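Local atomic coordinates of packaging enzyme P4 (Pseudomonas phage phi13, PDB entry 4BLP), a protein that probably hydrolyses nucleoside triphosphates as a hexameric RecA-like motor that drives viral RNA into the phage procapsid. Residues W174-E179 and I212-N217; V141-S146 and S295-I300; G57-L62 and V118-P123; L124-P129 and A238-N243. All blocks are in the same frame, centred on the assembly; numbering follows the deposited sequence.

Interaction 1: residues W174-E179 and I212-N217; sequences WGEPGE and IDSFRN
Trp174 sets its CG anti to the backbone N (chi1 -176°), which lays one face of the indole on the CB of Asn217; this CH-pi contact measures 3.9 Å from Asn217 CB to the centroid of the Trp174 six-membered ring. Glu176, by contrast, folds: a bend at chi2 (-75°) carries its OE2 onto Ser214. There Ser214 OG, held in the crowded position between N and carbonyl carbon, donates to the anti lone pair of Glu176 OE2 at 2.6 Å. The same hydroxyl accepts from Arg216 N, an ST turn at the start of helix 216-221.

The backbones pair as well. Trp174 N reaches Asp213 O at 2.9 Å from above the carbonyl plane, and Ser214 N meets an in-plane lone pair of Trp174 O at 3.2 Å, just past the cis peptide between Asp213 and Ser214. Arg216 NH1 donates to Gly175 O at 2.9 Å, nearly along the C=O axis, with the oxygen in the guanidinium plane.

Asp213 OD2 pairs with Arg173 and, weakly, with Ser160 of the apparent P-loop, consistent with a Walker B aspartate in a RecA-like core. Arg216 also bonds Thr240 and Ser276 of a neighbouring subunit. With Glu176 OE2 only 3.7 Å from Asp213 OD1, the like charges would tend to raise a carboxylate pKa, an effect that Arg173, the Ser214 hydroxyl and, more weakly, the long salt bridge from Arg216 NE may offset.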
loop_
_atom_site.group_PDB
_atom_site.type_symbol
_atom_site.label_atom_id
_atom_site.label_comp_id
_atom_site.label_asym_id
_atom_site.label_seq_id
_atom_site.Cartn_x
_atom_site.Cartn_y
_atom_site.Cartn_z
ATOM N N TRP D 174 -25.909 13.681 9.633
ATOM C CA TRP D 174 -24.561 13.139 9.800
ATOM C C TRP D 174 -23.662 13.488 8.639
ATOM O O TRP D 174 -24.009 13.201 7.474
ATOM C CB TRP D 174 -24.651 11.594 9.920
ATOM C CG TRP D 174 -23.317 10.919 10.184
ATOM C CD1 TRP D 174 -22.327 11.348 11.030
ATOM C CD2 TRP D 174 -22.838 9.699 9.584
ATOM N NE1 TRP D 174 -21.244 10.490 10.963
ATOM C CE2 TRP D 174 -21.531 9.472 10.081
ATOM C CE3 TRP D 174 -23.373 8.794 8.630
ATOM C CZ2 TRP D 174 -20.773 8.336 9.725
ATOM C CZ3 TRP D 174 -22.629 7.664 8.280
ATOM C CH2 TRP D 174 -21.340 7.449 8.810
ATOM N N GLY D 175 -22.512 14.076 8.954
ATOM C CA GLY D 175 -21.461 14.366 7.976
ATOM C C GLY D 175 -21.829 15.376 6.903
ATOM O O GLY D 175 -21.226 15.399 5.828
ATOM N N GLU D 176 -22.797 16.237 7.205
ATOM C CA GLU D 176 -23.275 17.275 6.300
ATOM C C GLU D 176 -23.043 18.657 6.927
ATOM O O GLU D 176 -23.065 18.752 8.142
ATOM C CB GLU D 176 -24.792 17.094 6.060
ATOM C CG GLU D 176 -25.128 15.823 5.298
ATOM C CD GLU D 176 -24.820 15.881 3.817
ATOM O OE1 GLU D 176 -24.510 16.980 3.306
ATOM O OE2 GLU D 176 -24.839 14.807 3.174
ATOM N N PRO D 177 -22.860 19.736 6.138
ATOM C CA PRO D 177 -22.645 21.072 6.759
ATOM C C PRO D 177 -23.935 21.582 7.413
ATOM O O PRO D 177 -25.011 21.374 6.860
ATOM C CB PRO D 177 -22.287 21.970 5.549
ATOM C CG PRO D 177 -22.894 21.255 4.355
ATOM C CD PRO D 177 -22.752 19.796 4.662
ATOM N N GLY D 178 -23.800 22.257 8.544
ATOM C CA GLY D 178 -24.916 22.869 9.261
ATOM C C GLY D 178 -25.723 23.781 8.354
ATOM O O GLY D 178 -25.164 24.499 7.513
ATOM N N GLU D 179 -27.046 23.725 8.488
ATOM C CA GLU D 179 -27.969 24.461 7.613
ATOM C C GLU D 179 -29.192 24.886 8.444
ATOM O O GLU D 179 -29.322 24.402 9.567
ATOM C CB GLU D 179 -28.383 23.496 6.467
ATOM C CG GLU D 179 -28.768 24.248 5.210
ATOM C CD GLU D 179 -28.869 23.423 3.944
ATOM O OE1 GLU D 179 -28.919 22.173 4.030
ATOM O OE2 GLU D 179 -28.852 24.040 2.855
ATOM N N ILE D 212 -31.920 9.280 7.211
ATOM C CA ILE D 212 -30.542 9.670 7.524
ATOM C C ILE D 212 -29.989 10.513 6.392
ATOM O O ILE D 212 -29.867 10.042 5.261
ATOM C CB ILE D 212 -29.630 8.456 7.809
ATOM C CG1 ILE D 212 -30.229 7.645 9.005
ATOM C CG2 ILE D 212 -28.205 8.921 8.139
ATOM C CD1 ILE D 212 -30.218 6.170 8.755
ATOM N N ASP D 213 -29.627 11.760 6.737
ATOM C CA ASP D 213 -29.024 12.715 5.829
ATOM C C ASP D 213 -27.627 13.018 6.360
ATOM O O ASP D 213 -27.491 13.899 7.201
ATOM C CB ASP D 213 -29.887 13.986 5.736
ATOM C CG ASP D 213 -29.343 15.006 4.770
ATOM O OD1 ASP D 213 -28.481 14.635 3.939
ATOM O OD2 ASP D 213 -29.703 16.198 4.904
ATOM N N SER D 214 -26.603 12.238 5.967
ATOM C CA SER D 214 -26.664 11.218 4.901
ATOM C C SER D 214 -25.612 10.141 5.146
ATOM O O SER D 214 -24.946 10.148 6.195
ATOM C CB SER D 214 -26.351 11.904 3.558
ATOM O OG SER D 214 -24.975 12.270 3.512
ATOM N N PHE D 215 -25.404 9.261 4.150
ATOM C CA PHE D 215 -24.362 8.241 4.246
ATOM C C PHE D 215 -23.084 8.688 3.521
ATOM O O PHE D 215 -22.230 7.852 3.213
ATOM C CB PHE D 215 -24.895 6.889 3.686
ATOM C CG PHE D 215 -25.646 6.010 4.655
ATOM C CD1 PHE D 215 -25.989 6.470 5.921
ATOM C CD2 PHE D 215 -25.983 4.694 4.318
ATOM C CE1 PHE D 215 -26.693 5.647 6.824
ATOM C CE2 PHE D 215 -26.655 3.856 5.239
ATOM C CZ PHE D 215 -27.019 4.339 6.483
ATOM N N ARG D 216 -22.910 9.999 3.293
ATOM C CA ARG D 216 -21.685 10.439 2.607
ATOM C C ARG D 216 -20.387 9.950 3.338
ATOM O O ARG D 216 -19.441 9.570 2.653
ATOM C CB ARG D 216 -21.689 11.938 2.331
ATOM C CG ARG D 216 -21.465 12.854 3.475
ATOM C CD ARG D 216 -21.895 14.253 3.010
ATOM N NE ARG D 216 -21.050 14.838 1.966
ATOM C CZ ARG D 216 -20.201 15.838 2.176
ATOM N NH1 ARG D 216 -20.072 16.366 3.388
ATOM N NH2 ARG D 216 -19.503 16.341 1.172
ATOM N N ASN D 217 -20.338 9.922 4.702
ATOM C CA ASN D 217 -19.105 9.442 5.356
ATOM C C ASN D 217 -18.870 7.941 5.124
ATOM O O ASN D 217 -17.720 7.509 5.171
ATOM C CB ASN D 217 -19.135 9.747 6.849
ATOM C CG ASN D 217 -18.388 11.017 7.140
ATOM O OD1 ASN D 217 -18.178 11.840 6.257
ATOM N ND2 ASN D 217 -17.891 11.151 8.357
HETATM O O HOH W 1 -18.501 14.416 5.793
#

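Interaction 2: residues V141-S146 and S295-I300; sequences VRNHLS and SGTGRI
Gly296 N donates to Asn143 O at 2.9 Å, coming in nearly along the C=O axis, and this bond fastens segment 141-146, loop and short strand 144-145, to the tip of a beta hairpin. The hairpin joins strands 287-295 and 298-302 at the edge of the large sheet, and its type I turn runs from Ser295 to Gly298. Asn143 grips the turn a second time: with CG in the crowded position (chi1 60°), its ND2 donates to Thr297 OG1 at 3.1 Å, the acceptor lying in the amide plane and the two side chains crossing at about a right angle.

The turn is stiffened from within. Gly298 O takes both Ser295 N and Ser295 OG, the hydroxyl at 2.6 Å on an in-plane lone pair, while Ser295 OG accepts from Thr297 N in an ST turn. Beside it His144 and Ser295 form a single backbone bridge.

Packing flanks the polar core. Leu145 brings its CG to 3.8 Å from Ser295 C and also rests on Val136 of strand 136-137 and on Gly178 of a neighbouring subunit. Farther out, Val141 and Ile300 meet tip to tip, with Val141 CG1 3.7 Å from Ile300 CG2 and Ile300 CD1 lying 3.9 Å from Asn143 OD1.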
loop_
_atom_site.group_PDB
_atom_site.type_symbol
_atom_site.label_atom_id
_atom_site.label_comp_id
_atom_site.label_asym_id
_atom_site.label_seq_id
_atom_site.Cartn_x
_atom_site.Cartn_y
_atom_site.Cartn_z
ATOM N N VAL D 141 -44.466 1.911 -0.306
ATOM C CA VAL D 141 -45.461 0.829 -0.449
ATOM C C VAL D 141 -45.874 0.468 0.969
ATOM O O VAL D 141 -45.108 0.728 1.899
ATOM C CB VAL D 141 -44.984 -0.398 -1.258
ATOM C CG1 VAL D 141 -44.670 -0.008 -2.702
ATOM C CG2 VAL D 141 -43.792 -1.099 -0.586
ATOM N N ARG D 142 -47.054 -0.162 1.145
ATOM C CA ARG D 142 -47.555 -0.481 2.478
ATOM C C ARG D 142 -46.790 -1.584 3.194
ATOM O O ARG D 142 -46.848 -1.651 4.424
ATOM C CB ARG D 142 -49.042 -0.893 2.390
ATOM C CG ARG D 142 -49.945 0.287 2.050
ATOM C CD ARG D 142 -51.396 -0.102 2.064
ATOM N NE ARG D 142 -52.216 1.030 1.654
ATOM C CZ ARG D 142 -53.493 0.940 1.314
ATOM N NH1 ARG D 142 -54.111 -0.235 1.333
ATOM N NH2 ARG D 142 -54.165 2.022 0.952
ATOM N N ASN D 143 -46.073 -2.442 2.444
ATOM C CA ASN D 143 -45.443 -3.625 3.016
ATOM C C ASN D 143 -43.978 -3.756 2.620
ATOM O O ASN D 143 -43.527 -4.837 2.250
ATOM C CB ASN D 143 -46.233 -4.865 2.563
ATOM C CG ASN D 143 -46.280 -5.052 1.056
ATOM O OD1 ASN D 143 -46.045 -4.117 0.264
ATOM N ND2 ASN D 143 -46.510 -6.284 0.647
ATOM N N HIS D 144 -43.218 -2.672 2.817
ATOM C CA HIS D 144 -41.767 -2.671 2.558
ATOM C C HIS D 144 -41.117 -3.649 3.538
ATOM O O HIS D 144 -41.449 -3.607 4.733
ATOM C CB HIS D 144 -41.242 -1.236 2.752
ATOM C CG HIS D 144 -39.884 -0.945 2.175
ATOM N ND1 HIS D 144 -38.769 -1.696 2.522
ATOM C CD2 HIS D 144 -39.507 0.034 1.319
ATOM C CE1 HIS D 144 -37.743 -1.155 1.866
ATOM N NE2 HIS D 144 -38.138 -0.123 1.111
ATOM N N LEU D 145 -40.214 -4.548 3.074
ATOM C CA LEU D 145 -39.550 -5.417 4.067
ATOM C C LEU D 145 -38.658 -4.595 4.992
ATOM O O LEU D 145 -38.195 -3.504 4.620
ATOM C CB LEU D 145 -38.663 -6.475 3.369
ATOM C CG LEU D 145 -39.429 -7.619 2.661
ATOM C CD1 LEU D 145 -38.424 -8.558 1.976
ATOM C CD2 LEU D 145 -40.319 -8.409 3.645
ATOM N N SER D 146 -38.380 -5.141 6.189
ATOM C CA SER D 146 -37.403 -4.538 7.074
ATOM C C SER D 146 -36.039 -4.587 6.365
ATOM O O SER D 146 -35.763 -5.514 5.591
ATOM C CB SER D 146 -37.336 -5.299 8.393
ATOM O OG SER D 146 -38.566 -5.219 9.087
ATOM N N SER D 295 -40.776 -6.110 -1.191
ATOM C CA SER D 295 -41.941 -6.074 -0.313
ATOM C C SER D 295 -42.298 -7.466 0.175
ATOM O O SER D 295 -41.761 -8.490 -0.327
ATOM C CB SER D 295 -43.159 -5.436 -1.006
ATOM O OG SER D 295 -43.870 -6.392 -1.786
ATOM N N GLY D 296 -43.249 -7.499 1.113
ATOM C CA GLY D 296 -43.747 -8.766 1.644
ATOM C C GLY D 296 -44.447 -9.608 0.580
ATOM O O GLY D 296 -44.564 -10.820 0.747
ATOM N N THR D 297 -44.875 -8.992 -0.540
ATOM C CA THR D 297 -45.567 -9.719 -1.612
ATOM C C THR D 297 -44.755 -9.767 -2.921
ATOM O O THR D 297 -45.305 -10.137 -3.967
ATOM C CB THR D 297 -46.963 -9.117 -1.856
ATOM O OG1 THR D 297 -46.844 -7.711 -2.099
ATOM C CG2 THR D 297 -47.919 -9.363 -0.683
ATOM N N GLY D 298 -43.468 -9.451 -2.850
ATOM C CA GLY D 298 -42.582 -9.496 -4.010
ATOM C C GLY D 298 -41.961 -8.152 -4.349
ATOM O O GLY D 298 -42.120 -7.185 -3.597
ATOM N N ARG D 299 -41.225 -8.089 -5.469
ATOM C CA ARG D 299 -40.562 -6.856 -5.859
ATOM C C ARG D 299 -41.567 -5.842 -6.448
ATOM O O ARG D 299 -42.343 -6.174 -7.334
ATOM C CB ARG D 299 -39.404 -7.142 -6.831
ATOM C CG ARG D 299 -38.458 -5.930 -6.997
ATOM C CD ARG D 299 -37.287 -6.268 -7.882
ATOM N NE ARG D 299 -37.584 -6.287 -9.323
ATOM C CZ ARG D 299 -37.239 -5.328 -10.179
ATOM N NH1 ARG D 299 -36.633 -4.228 -9.749
ATOM N NH2 ARG D 299 -37.492 -5.463 -11.473
ATOM N N ILE D 300 -41.560 -4.608 -5.923
ATOM C CA ILE D 300 -42.447 -3.527 -6.406
ATOM C C ILE D 300 -41.528 -2.457 -6.973
ATOM O O ILE D 300 -40.665 -1.975 -6.258
ATOM C CB ILE D 300 -43.381 -2.971 -5.304
ATOM C CG1 ILE D 300 -44.242 -4.112 -4.643
ATOM C CG2 ILE D 300 -44.256 -1.825 -5.919
ATOM C CD1 ILE D 300 -45.236 -3.658 -3.559
#

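Interaction 3: residues G57-L62 and V118-P123; sequences GGMTAL and VLRATP
Two irregular loops face each other without any hydrogen bond between them, nearest at Met59 and Val118 (CA to CA 6.5 Å), and the second curls through a type I turn from Leu119 to Thr122. One side chain carries nearly all of the contact. Met59 leaves with CG anti to its carbonyl carbon and then bends at both chi2 (-76°) and chi3 (-82°), so that SD and CE come to lie against Val118, Arg120 and Ala121. Its CE hangs 4.0 Å above the plane of the Arg120 guanidinium, over the centre of that flat group, while Met59 CG lies 3.5 Å from Arg120 NH2. Met59 SD sits 3.5 Å from Val118 O and 3.9 Å from the methyl Val118 CG2. Its own methyl also meets the turn, with Met59 CE 4.1 Å from Ala121 CB.

Arg120, extended from CG to NE, is kept in place by polar partners: NE bonds Val39 O of a neighbouring subunit, and NH1 and NH2 bond Asn117 O and Gln115 OE1. The contact is plain packing between two loops. Helix 47-51 borders it through Val50, which touches both Met59 and Arg120, while Val118 and Leu119 rest on Pro74 of strand 73-78.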
loop_
_atom_site.group_PDB
_atom_site.type_symbol
_atom_site.label_atom_id
_atom_site.label_comp_id
_atom_site.label_asym_id
_atom_site.label_seq_id
_atom_site.Cartn_x
_atom_site.Cartn_y
_atom_site.Cartn_z
ATOM N N GLY D 57 -14.547 -6.086 25.888
ATOM C CA GLY D 57 -13.216 -6.189 25.281
ATOM C C GLY D 57 -12.750 -7.580 24.888
ATOM O O GLY D 57 -11.603 -7.752 24.488
ATOM N N GLY D 58 -13.629 -8.582 25.000
ATOM C CA GLY D 58 -13.289 -9.955 24.605
ATOM C C GLY D 58 -13.906 -10.399 23.301
ATOM O O GLY D 58 -14.342 -9.566 22.484
ATOM N N MET D 59 -13.945 -11.736 23.082
ATOM C CA MET D 59 -14.463 -12.304 21.818
ATOM C C MET D 59 -15.769 -13.037 21.971
ATOM O O MET D 59 -16.338 -13.472 20.966
ATOM C CB MET D 59 -13.469 -13.375 21.259
ATOM C CG MET D 59 -12.193 -12.848 20.687
ATOM S SD MET D 59 -12.496 -12.133 19.075
ATOM C CE MET D 59 -12.509 -13.546 18.007
ATOM N N THR D 60 -16.212 -13.270 23.199
ATOM C CA THR D 60 -17.386 -14.112 23.410
ATOM C C THR D 60 -18.670 -13.317 23.277
ATOM O O THR D 60 -19.020 -12.572 24.175
ATOM C CB THR D 60 -17.286 -14.783 24.780
ATOM O OG1 THR D 60 -15.995 -15.398 24.855
ATOM C CG2 THR D 60 -18.390 -15.839 25.014
ATOM N N ALA D 61 -19.402 -13.524 22.199
ATOM C CA ALA D 61 -20.655 -12.780 22.030
ATOM C C ALA D 61 -21.697 -13.256 23.031
ATOM O O ALA D 61 -21.893 -14.478 23.217
ATOM C CB ALA D 61 -21.189 -12.953 20.622
ATOM N N LEU D 62 -22.307 -12.301 23.747
ATOM C CA LEU D 62 -23.437 -12.635 24.594
ATOM C C LEU D 62 -24.595 -12.980 23.677
ATOM O O LEU D 62 -24.576 -12.568 22.508
ATOM C CB LEU D 62 -23.807 -11.397 25.460
ATOM C CG LEU D 62 -22.801 -10.948 26.507
ATOM C CD1 LEU D 62 -23.104 -9.480 26.981
ATOM C CD2 LEU D 62 -22.773 -11.909 27.676
ATOM N N VAL D 118 -10.503 -8.384 16.525
ATOM C CA VAL D 118 -11.777 -9.018 16.880
ATOM C C VAL D 118 -12.430 -9.803 15.713
ATOM O O VAL D 118 -13.170 -10.743 15.975
ATOM C CB VAL D 118 -12.745 -7.960 17.469
ATOM C CG1 VAL D 118 -13.242 -6.992 16.387
ATOM C CG2 VAL D 118 -13.910 -8.629 18.200
ATOM N N LEU D 119 -12.158 -9.437 14.462
ATOM C CA LEU D 119 -12.795 -10.171 13.354
ATOM C C LEU D 119 -12.020 -11.429 12.891
ATOM O O LEU D 119 -12.424 -12.077 11.907
ATOM C CB LEU D 119 -12.925 -9.217 12.131
ATOM C CG LEU D 119 -13.874 -8.019 12.359
ATOM C CD1 LEU D 119 -13.821 -7.059 11.152
ATOM C CD2 LEU D 119 -15.319 -8.496 12.576
ATOM N N ARG D 120 -10.943 -11.793 13.604
ATOM C CA ARG D 120 -10.028 -12.866 13.166
ATOM C C ARG D 120 -10.687 -14.257 12.994
ATOM O O ARG D 120 -10.169 -15.089 12.228
ATOM C CB ARG D 120 -8.849 -12.982 14.151
ATOM C CG ARG D 120 -9.275 -13.448 15.564
ATOM C CD ARG D 120 -8.027 -13.459 16.438
ATOM N NE ARG D 120 -8.283 -13.871 17.812
ATOM C CZ ARG D 120 -8.617 -13.015 18.778
ATOM N NH1 ARG D 120 -8.785 -11.722 18.501
ATOM N NH2 ARG D 120 -8.765 -13.439 20.026
ATOM N N ALA D 121 -11.791 -14.526 13.703
ATOM C CA ALA D 121 -12.415 -15.858 13.624
ATOM C C ALA D 121 -13.586 -15.865 12.629
ATOM O O ALA D 121 -14.189 -16.909 12.427
ATOM C CB ALA D 121 -12.923 -16.277 14.996
ATOM N N THR D 122 -13.905 -14.701 12.053
ATOM C CA THR D 122 -15.049 -14.516 11.140
ATOM C C THR D 122 -14.614 -13.775 9.896
ATOM O O THR D 122 -15.007 -12.614 9.692
ATOM C CB THR D 122 -16.162 -13.699 11.869
ATOM O OG1 THR D 122 -15.600 -12.470 12.351
ATOM C CG2 THR D 122 -16.824 -14.489 13.016
ATOM N N PRO D 123 -13.867 -14.466 9.012
ATOM C CA PRO D 123 -13.451 -13.823 7.761
ATOM C C PRO D 123 -14.657 -13.622 6.849
ATOM O O PRO D 123 -15.569 -14.446 6.861
ATOM C CB PRO D 123 -12.475 -14.835 7.147
ATOM C CG PRO D 123 -12.908 -16.190 7.716
ATOM C CD PRO D 123 -13.361 -15.851 9.123
#

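Interaction 4: residues L124-P129 and A238-N243; sequences LLSVRP and ALTSLN
Ser241, Val127 and Ser126 carry this contact, in which an irregular loop lies along one flank of helix 233-248. Ser241 gives the most surface. Val127 points its side chain at the helix, CG1 anti to the backbone N (chi1 174°), which leaves CG2 as the branch that does the touching: it rests on the helix backbone, with Val127 CG2 3.6 Å from Ser241 O, and comes to 4.1 Å from Ser241 CB. The methyl thus meets a helix carbonyl in van der Waals contact.

A water bridges the two segments, and one residue further along the helix Asn244 ND2 bonds Val127 O directly. The water donates to Leu125 O at 2.8 Å and is bonded to Ser241 OG, also at 2.8 Å. Since Ser241 OG is bonded in addition to Ala237 O one turn back, the hydroxyl ties the bridge to the helix backbone. Ser126 fills in beside it, its CA 4.1 Å from Ser241 OG, while its own OG, anti to the backbone N, stands 4.4 Å from Thr240 CG2.

Both segments also face a neighbouring subunit. Thr240 OG1 bonds Ser276 O at home, Leu124 O receives Asn217 ND2 of that subunit, and Arg128 pairs with its Glu195. A core helix overlaid by a loop, both meeting the next copy, suits the subunit interface of a hexameric RecA-like ring.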
loop_
_atom_site.group_PDB
_atom_site.type_symbol
_atom_site.label_atom_id
_atom_site.label_comp_id
_atom_site.label_asym_id
_atom_site.label_seq_id
_atom_site.Cartn_x
_atom_site.Cartn_y
_atom_site.Cartn_z
ATOM N N LEU D 124 -14.631 -12.542 6.046
ATOM C CA LEU D 124 -15.713 -12.198 5.093
ATOM C C LEU D 124 -17.074 -12.196 5.811
ATOM O O LEU D 124 -18.067 -12.732 5.310
ATOM C CB LEU D 124 -15.705 -13.145 3.888
ATOM C CG LEU D 124 -14.336 -13.365 3.204
ATOM C CD1 LEU D 124 -14.517 -14.217 1.973
ATOM C CD2 LEU D 124 -13.654 -12.024 2.858
ATOM N N LEU D 125 -17.101 -11.532 6.954
ATOM C CA LEU D 125 -18.297 -11.474 7.782
ATOM C C LEU D 125 -19.366 -10.567 7.203
ATOM O O LEU D 125 -19.170 -9.357 7.040
ATOM C CB LEU D 125 -17.922 -10.980 9.180
ATOM C CG LEU D 125 -19.080 -10.872 10.218
ATOM C CD1 LEU D 125 -19.727 -12.234 10.516
ATOM C CD2 LEU D 125 -18.538 -10.257 11.524
ATOM N N SER D 126 -20.519 -11.183 6.914
ATOM C CA SER D 126 -21.711 -10.445 6.513
ATOM C C SER D 126 -22.705 -10.592 7.668
ATOM O O SER D 126 -22.314 -10.966 8.805
ATOM C CB SER D 126 -22.228 -10.974 5.161
ATOM O OG SER D 126 -23.352 -10.217 4.734
ATOM N N VAL D 127 -24.011 -10.381 7.401
ATOM C CA VAL D 127 -25.047 -10.538 8.426
ATOM C C VAL D 127 -26.086 -11.493 7.856
ATOM O O VAL D 127 -26.409 -11.391 6.660
ATOM C CB VAL D 127 -25.678 -9.166 8.802
ATOM C CG1 VAL D 127 -26.851 -9.339 9.763
ATOM C CG2 VAL D 127 -24.615 -8.209 9.402
ATOM N N ARG D 128 -26.537 -12.458 8.658
ATOM C CA ARG D 128 -27.511 -13.478 8.188
ATOM C C ARG D 128 -28.727 -12.814 7.548
ATOM O O ARG D 128 -29.350 -11.969 8.191
ATOM C CB ARG D 128 -27.989 -14.337 9.371
ATOM C CG ARG D 128 -26.960 -15.322 9.841
ATOM C CD ARG D 128 -27.372 -16.080 11.099
ATOM N NE ARG D 128 -26.214 -16.829 11.605
ATOM C CZ ARG D 128 -25.287 -16.332 12.427
ATOM N NH1 ARG D 128 -25.405 -15.098 12.911
ATOM N NH2 ARG D 128 -24.236 -17.061 12.767
ATOM N N PRO D 129 -29.036 -13.130 6.276
ATOM C CA PRO D 129 -30.238 -12.536 5.653
ATOM C C PRO D 129 -31.500 -13.096 6.318
ATOM O O PRO D 129 -31.618 -14.315 6.508
ATOM C CB PRO D 129 -30.160 -12.990 4.182
ATOM C CG PRO D 129 -28.818 -13.611 4.000
ATOM C CD PRO D 129 -28.294 -14.010 5.345
ATOM N N ALA D 238 -21.002 -3.398 2.772
ATOM C CA ALA D 238 -21.397 -2.615 3.987
ATOM C C ALA D 238 -22.882 -2.338 3.951
ATOM O O ALA D 238 -23.555 -2.426 4.970
ATOM C CB ALA D 238 -20.629 -1.282 4.072
ATOM N N LEU D 239 -23.395 -1.954 2.775
ATOM C CA LEU D 239 -24.850 -1.677 2.684
ATOM C C LEU D 239 -25.660 -2.955 2.953
ATOM O O LEU D 239 -26.683 -2.896 3.631
ATOM C CB LEU D 239 -25.173 -1.146 1.280
ATOM C CG LEU D 239 -24.669 0.293 1.010
ATOM C CD1 LEU D 239 -24.917 0.667 -0.451
ATOM C CD2 LEU D 239 -25.363 1.344 1.957
ATOM N N THR D 240 -25.189 -4.112 2.487
ATOM C CA THR D 240 -25.922 -5.383 2.782
ATOM C C THR D 240 -25.830 -5.695 4.260
ATOM O O THR D 240 -26.796 -6.177 4.838
ATOM C CB THR D 240 -25.377 -6.539 1.917
ATOM O OG1 THR D 240 -25.627 -6.173 0.549
ATOM C CG2 THR D 240 -26.061 -7.883 2.234
ATOM N N SER D 241 -24.671 -5.457 4.871
ATOM C CA SER D 241 -24.535 -5.692 6.335
ATOM C C SER D 241 -25.507 -4.822 7.124
ATOM O O SER D 241 -26.231 -5.339 7.997
ATOM C CB SER D 241 -23.095 -5.434 6.791
ATOM O OG SER D 241 -22.242 -6.401 6.199
ATOM N N LEU D 242 -25.556 -3.510 6.800
ATOM C CA LEU D 242 -26.480 -2.614 7.500
ATOM C C LEU D 242 -27.910 -2.997 7.200
ATOM O O LEU D 242 -28.747 -3.063 8.114
ATOM C CB LEU D 242 -26.207 -1.161 7.054
ATOM C CG LEU D 242 -24.841 -0.640 7.495
ATOM C CD1 LEU D 242 -24.574 0.750 6.871
ATOM C CD2 LEU D 242 -24.784 -0.528 9.075
ATOM N N ASN D 243 -28.187 -3.329 5.936
ATOM C CA ASN D 243 -29.533 -3.794 5.585
ATOM C C ASN D 243 -30.002 -4.987 6.453
ATOM O O ASN D 243 -31.123 -5.007 6.972
ATOM C CB ASN D 243 -29.541 -4.256 4.109
ATOM C CG ASN D 243 -30.935 -4.631 3.686
ATOM O OD1 ASN D 243 -31.731 -3.753 3.324
ATOM N ND2 ASN D 243 -31.255 -5.945 3.711
HETATM O O HOH W 2 -20.973 -7.650 8.399
#

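From the N terminus, interaction 3 closes first, joining loop 57-62 to loop 118-123 around the small antiparallel sheet, in series with the other three. Interaction 4 opens directly after it, at 124-129, and reaches ahead to helix 233-248; Leu119 packs on Leu125 where the two meet. Interaction 2 starts at 141-146, before interaction 4 has closed, and ends on the hairpin at 295-300, so these two cross. Interaction 1 falls within the spans of both and ties the ends of strands 170-173 and 210-213 together. Phe215 packs on Leu239 and Leu242, linking interactions 1 and 4, while across the subunit boundary the residues of interaction 1 face those of interaction 4 in the next copy.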